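Long-range contacts in PKD domain (Vibrio anguillarum, PDB 6AEM), which is a calcium-binding polycystic-kidney-disease domain of the protease Epp, a small beta sandwich whose own role is not settled: residues A[7-12]-A[28-33]; A[21-26]-A[50-55]. All blocks are in the same frame, centred on the assembly; numbering follows the deposited sequence. Where two conformers were deposited one is given.

Overall arrangement
Both contacts belong to one small all-beta domain and lie about 17 Å apart, centre to centre. Along the chain their segments alternate: 7-12, 21-26, 28-33, 50-55. Contact 1 gathers two loops at the calcium end of the domain, one leading into strand 12-17 and the other joining strand 20-25 to strand 34-40. Contact 2 sits nearer the middle, where strand 20-25 pairs with edge strand 53-55 in the three-stranded antiparallel sheet. The two meet directly where Asn11 O approaches Tyr26 N at 2.9 Å, a probable hydrogen bond. Strand 20-25, a partner in contact 2, leads along the chain through Tyr26 into the metal-binding loop of contact 1.

Contact 1 (A[7-12]-A[28-33]); sequences APVANF and HDEDGE. With ZN (zinc ion), chain D; CA (calcium ion), chain C; ZN (zinc ion), chain E.
Val9 and His28 form a single antiparallel bridge beside the calcium site of this PKD-domain beta sandwich. Val9 N donates to His28 O at 2.8 Å, and His28 N returns a bond to Val9 O at 3.0 Å. Above this backbone pair the two side chains lie side by side. Val9 CB sits over one face of the imidazole, 4.1 Å from the ring centroid and offset toward the rim, a CH-pi contact. With CG between its backbone N and carbonyl carbon (chi1 61°), the ring bends back over the valine; ND1 bonds to the carbonyl of Tyr26, while NE2 binds a zinc ion shared with Glu30.

The tight side is at Pro8 and Asp29, both buried, where Pro8 CA comes within 3.5 Å of Asp29 OD1. Both Asp29 oxygens grip the calcium, which is also bound by Asp31 OD1, a water, Asn5, Gln6 and Asp70. A type I turn from Asp29 to Gly32 brings the two aspartates round to the ion. Glu30, by contrast, lies on the exposed zinc side and reaches Val9 only loosely. Between these regions one water accepts from Glu30 N and donates to Ala7 O and Asp29 OD1, each at 2.8 Å.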
loop_
_atom_site.group_PDB
_atom_site.type_symbol
_atom_site.label_atom_id
_atom_site.label_comp_id
_atom_site.label_asym_id
_atom_site.label_seq_id
_atom_site.Cartn_x
_atom_site.Cartn_y
_atom_site.Cartn_z
ATOM N N ALA A 7 0.076 -17.953 -0.072
ATOM C CA ALA A 7 -0.505 -16.658 -0.394
ATOM C C ALA A 7 0.588 -15.587 -0.289
ATOM O O ALA A 7 1.530 -15.710 0.505
ATOM C CB ALA A 7 -1.642 -16.326 0.568
ATOM N N PRO A 8 0.514 -14.549 -1.104
ATOM C CA PRO A 8 1.570 -13.536 -1.113
ATOM C C PRO A 8 1.602 -12.758 0.190
ATOM O O PRO A 8 0.645 -12.707 0.967
ATOM C CB PRO A 8 1.167 -12.651 -2.311
ATOM C CG PRO A 8 -0.330 -12.782 -2.369
ATOM C CD PRO A 8 -0.600 -14.221 -2.011
ATOM N N VAL A 9 2.741 -12.120 0.394
ATOM C CA VAL A 9 3.000 -11.278 1.566
ATOM C C VAL A 9 2.833 -9.818 1.160
ATOM O O VAL A 9 3.538 -9.333 0.280
ATOM C CB VAL A 9 4.418 -11.498 2.113
ATOM C CG1 VAL A 9 4.675 -10.582 3.300
ATOM C CG2 VAL A 9 4.641 -12.948 2.499
ATOM N N ALA A 10 1.877 -9.129 1.769
ATOM C CA ALA A 10 1.648 -7.701 1.567
ATOM C C ALA A 10 2.306 -6.929 2.701
ATOM O O ALA A 10 2.043 -7.193 3.877
ATOM C CB ALA A 10 0.165 -7.357 1.537
ATOM N N ASN A 11 3.210 -6.022 2.357
ATOM C CA ASN A 11 3.815 -5.175 3.372
ATOM C C ASN A 11 4.405 -3.939 2.727
ATOM O O ASN A 11 4.750 -3.940 1.550
ATOM C CB ASN A 11 4.901 -5.906 4.142
ATOM C CG ASN A 11 5.336 -5.141 5.354
ATOM O OD1 ASN A 11 4.590 -4.313 5.897
ATOM N ND2 ASN A 11 6.547 -5.404 5.796
ATOM N N PHE A 12 4.524 -2.885 3.536
ATOM C CA PHE A 12 5.000 -1.600 3.053
ATOM C C PHE A 12 5.395 -0.744 4.243
ATOM O O PHE A 12 5.062 -1.046 5.390
ATOM C CB PHE A 12 3.946 -0.915 2.155
ATOM C CG PHE A 12 2.665 -0.542 2.880
ATOM C CD1 PHE A 12 2.523 0.716 3.452
ATOM C CD2 PHE A 12 1.604 -1.433 2.963
ATOM C CE1 PHE A 12 1.348 1.064 4.132
ATOM C CE2 PHE A 12 0.442 -1.087 3.610
ATOM C CZ PHE A 12 0.319 0.161 4.192
ATOM N N HIS A 28 5.877 -9.378 -1.572
ATOM C CA HIS A 28 6.550 -10.403 -2.364
ATOM C C HIS A 28 5.776 -11.696 -2.217
ATOM O O HIS A 28 4.964 -11.852 -1.310
ATOM C CB HIS A 28 8.025 -10.588 -1.912
ATOM C CG HIS A 28 8.157 -11.014 -0.488
ATOM N ND1 HIS A 28 7.954 -10.161 0.573
ATOM C CD2 HIS A 28 8.431 -12.224 0.051
ATOM C CE1 HIS A 28 8.102 -10.829 1.701
ATOM N NE2 HIS A 28 8.400 -12.082 1.414
ATOM N N ASP A 29 6.065 -12.632 -3.114
ATOM C CA ASP A 29 5.498 -13.979 -3.061
ATOM C C ASP A 29 6.652 -14.964 -2.876
ATOM O O ASP A 29 7.571 -15.008 -3.698
ATOM C CB ASP A 29 4.712 -14.262 -4.345
ATOM C CG ASP A 29 3.831 -15.498 -4.258
ATOM O OD1 ASP A 29 3.313 -15.777 -3.170
ATOM O OD2 ASP A 29 3.618 -16.161 -5.291
ATOM N N GLU A 30 6.586 -15.773 -1.811
ATOM C CA GLU A 30 7.697 -16.664 -1.461
ATOM C C GLU A 30 7.920 -17.746 -2.503
ATOM O O GLU A 30 9.051 -18.242 -2.635
ATOM C CB GLU A 30 7.437 -17.402 -0.134
ATOM C CG GLU A 30 7.081 -16.591 1.113
ATOM C CD GLU A 30 8.207 -15.669 1.571
ATOM O OE1 GLU A 30 9.115 -15.444 0.770
ATOM O OE2 GLU A 30 8.196 -15.214 2.743
ATOM N N ASP A 31 6.856 -18.160 -3.200
ATOM C CA ASP A 31 6.884 -19.297 -4.110
ATOM C C ASP A 31 6.421 -18.921 -5.515
ATOM O O ASP A 31 5.990 -19.798 -6.263
ATOM C CB ASP A 31 6.034 -20.462 -3.576
ATOM C CG ASP A 31 4.560 -20.132 -3.447
ATOM O OD1 ASP A 31 4.183 -18.950 -3.555
ATOM O OD2 ASP A 31 3.788 -21.082 -3.191
ATOM N N GLY A 32 6.318 -17.645 -5.826
ATOM C CA GLY A 32 5.866 -17.244 -7.146
ATOM C C GLY A 32 6.173 -15.793 -7.422
ATOM O O GLY A 32 7.229 -15.284 -7.027
ATOM N N GLU A 33 5.216 -15.094 -8.022
ATOM C CA GLU A 33 5.399 -13.693 -8.367
ATOM C C GLU A 33 4.122 -12.923 -8.066
ATOM O O GLU A 33 3.027 -13.488 -8.069
ATOM C CB GLU A 33 5.704 -13.517 -9.872
ATOM C CG GLU A 33 6.969 -14.272 -10.353
ATOM C CD GLU A 33 8.287 -13.733 -9.794
ATOM O OE1 GLU A 33 8.311 -12.616 -9.258
ATOM O OE2 GLU A 33 9.334 -14.414 -9.932
HETATM ZN ZN ZN D . 9.230 -13.480 2.688
HETATM CA CA CA C . 2.216 -17.788 -4.120
HETATM ZN ZN ZN E . 10.993 -12.975 -9.700
HETATM O O HOH W 1 4.134 -16.128 -0.489
HETATM O O HOH W 2 10.486 -11.476 -8.733
HETATM O O HOH W 3 2.367 -18.535 -6.382
HETATM O O HOH W 4 11.553 -13.070 -7.580
#

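Contact 2 (A[21-26]-A[50-55]); sequences VSAFNY and MAPSWS
Val21 lies against the indole of Trp54, its CG1 over the six-membered ring at 3.9 Å from the centroid and only 3.5 Å from CZ2. This is a CH-pi contact, made by the methyl that stands anti to the backbone N (chi1 -173°). Ala23 CB meets the same indole at its edge, 4.0 Å from CZ3. Beneath the ring the backbones pair closely: Val21 N gives a bond to Trp54 O at 2.8 Å, and Trp54 N one to Val21 O. Ala23 N carries the pairing on to Pro52 O. On the other face of the sheet Ser22 and Ser53 form a non-hydrogen-bonded pair, their hydroxyls spanned by one water.

Ahead of strand 53-55, in the loop leading into it, a side chain takes over, as Asn25 ND2 donates almost straight to Met50 O at 2.8 Å. The carboxamide is steadied at its other end, where OD1 bonds to Ser27 OG. Farther out, Phe41 stacks on the Trp54 ring and Tyr56 meets it edge-to-face, while Leu14 and Val64 pack against it from the two sheets. An edge strand paired antiparallel to its neighbour, with its tryptophan turned into the interior between sheets, fits the beta sandwich of PKD domains.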
loop_
_atom_site.group_PDB
_atom_site.type_symbol
_atom_site.label_atom_id
_atom_site.label_comp_id
_atom_site.label_asym_id
_atom_site.label_seq_id
_atom_site.Cartn_x
_atom_site.Cartn_y
_atom_site.Cartn_z
ATOM N N VAL A 21 3.166 11.818 0.783
ATOM C CA VAL A 21 3.496 10.470 1.237
ATOM C C VAL A 21 4.065 9.679 0.067
ATOM O O VAL A 21 3.637 9.847 -1.078
ATOM C CB VAL A 21 2.260 9.758 1.844
ATOM C CG1 VAL A 21 2.631 8.419 2.478
ATOM C CG2 VAL A 21 1.592 10.649 2.888
ATOM N N SER A 22 5.060 8.850 0.354
ATOM C CA SER A 22 5.608 7.901 -0.606
ATOM C C SER A 22 5.614 6.520 0.033
ATOM O O SER A 22 5.812 6.383 1.238
ATOM C CB SER A 22 7.066 8.274 -0.999
ATOM O OG SER A 22 7.139 9.443 -1.791
ATOM N N ALA A 23 5.392 5.488 -0.771
ATOM C CA ALA A 23 5.358 4.120 -0.274
ATOM C C ALA A 23 6.622 3.374 -0.675
ATOM O O ALA A 23 7.066 3.449 -1.829
ATOM C CB ALA A 23 4.148 3.377 -0.828
ATOM N N PHE A 24 7.172 2.638 0.285
ATOM C CA PHE A 24 8.198 1.642 0.022
ATOM C C PHE A 24 7.462 0.319 0.109
ATOM O O PHE A 24 6.911 -0.004 1.153
ATOM C CB PHE A 24 9.335 1.677 1.060
ATOM C CG PHE A 24 9.961 3.032 1.270
ATOM C CD1 PHE A 24 10.388 3.776 0.207
ATOM C CD2 PHE A 24 10.144 3.539 2.562
ATOM C CE1 PHE A 24 10.969 5.014 0.408
ATOM C CE2 PHE A 24 10.733 4.781 2.758
ATOM C CZ PHE A 24 11.122 5.499 1.683
ATOM N N ASN A 25 7.500 -0.446 -0.960
ATOM C CA ASN A 25 6.694 -1.656 -1.055
ATOM C C ASN A 25 7.586 -2.865 -0.781
ATOM O O ASN A 25 8.561 -3.099 -1.495
ATOM C CB ASN A 25 6.046 -1.769 -2.434
ATOM C CG ASN A 25 4.907 -2.785 -2.449
ATOM O OD1 ASN A 25 4.893 -3.746 -1.669
ATOM N ND2 ASN A 25 3.930 -2.566 -3.308
ATOM N N TYR A 26 7.277 -3.599 0.274
ATOM C CA TYR A 26 8.043 -4.780 0.649
ATOM C C TYR A 26 7.307 -6.070 0.324
ATOM O O TYR A 26 7.645 -7.132 0.866
ATOM C CB TYR A 26 8.363 -4.734 2.145
ATOM C CG TYR A 26 9.023 -3.450 2.617
ATOM C CD1 TYR A 26 9.899 -2.732 1.793
ATOM C CD2 TYR A 26 8.790 -2.965 3.883
ATOM C CE1 TYR A 26 10.526 -1.566 2.231
ATOM C CE2 TYR A 26 9.408 -1.799 4.332
ATOM C CZ TYR A 26 10.259 -1.110 3.493
ATOM O OH TYR A 26 10.888 0.049 3.923
ATOM N N MET A 50 2.818 0.079 -8.104
ATOM C CA MET A 50 3.582 -0.684 -7.122
ATOM C C MET A 50 4.025 0.185 -5.947
ATOM O O MET A 50 3.851 -0.199 -4.784
ATOM C CB MET A 50 4.780 -1.333 -7.800
ATOM C CG MET A 50 5.601 -2.242 -6.876
ATOM S SD MET A 50 6.956 -3.084 -7.708
ATOM C CE MET A 50 8.043 -1.679 -7.840
ATOM N N ALA A 51 4.590 1.354 -6.227
ATOM C CA ALA A 51 5.184 2.213 -5.204
ATOM C C ALA A 51 4.734 3.642 -5.456
ATOM O O ALA A 51 5.521 4.491 -5.904
ATOM C CB ALA A 51 6.703 2.114 -5.264
ATOM N N PRO A 52 3.466 3.938 -5.175
ATOM C CA PRO A 52 2.906 5.250 -5.508
ATOM C C PRO A 52 3.412 6.347 -4.576
ATOM O O PRO A 52 3.854 6.112 -3.444
ATOM C CB PRO A 52 1.390 5.037 -5.359
ATOM C CG PRO A 52 1.267 3.940 -4.385
ATOM C CD PRO A 52 2.435 3.021 -4.656
ATOM N N SER A 53 3.336 7.572 -5.085
ATOM C CA SER A 53 3.516 8.775 -4.297
ATOM C C SER A 53 2.202 9.524 -4.388
ATOM O O SER A 53 1.556 9.521 -5.444
ATOM C CB SER A 53 4.658 9.647 -4.851
ATOM O OG SER A 53 5.923 9.039 -4.640
ATOM N N TRP A 54 1.775 10.119 -3.278
ATOM C CA TRP A 54 0.513 10.838 -3.266
ATOM C C TRP A 54 0.595 11.948 -2.234
ATOM O O TRP A 54 1.547 12.039 -1.462
ATOM C CB TRP A 54 -0.692 9.903 -3.027
ATOM C CG TRP A 54 -0.796 9.242 -1.644
ATOM C CD1 TRP A 54 -1.611 9.611 -0.593
ATOM C CD2 TRP A 54 -0.091 8.073 -1.195
ATOM N NE1 TRP A 54 -1.422 8.770 0.458
ATOM C CE2 TRP A 54 -0.506 7.813 0.125
ATOM C CE3 TRP A 54 0.858 7.234 -1.777
ATOM C CZ2 TRP A 54 0.006 6.753 0.882
ATOM C CZ3 TRP A 54 1.353 6.170 -1.034
ATOM C CH2 TRP A 54 0.923 5.940 0.278
ATOM N N SER A 55 -0.437 12.773 -2.209
ATOM C CA SER A 55 -0.532 13.832 -1.222
ATOM C C SER A 55 -1.963 13.920 -0.728
ATOM O O SER A 55 -2.902 13.804 -1.515
ATOM C CB SER A 55 -0.161 15.182 -1.830
ATOM O OG SER A 55 -1.146 15.577 -2.765
HETATM O O HOH W 5 7.044 11.326 -3.840
#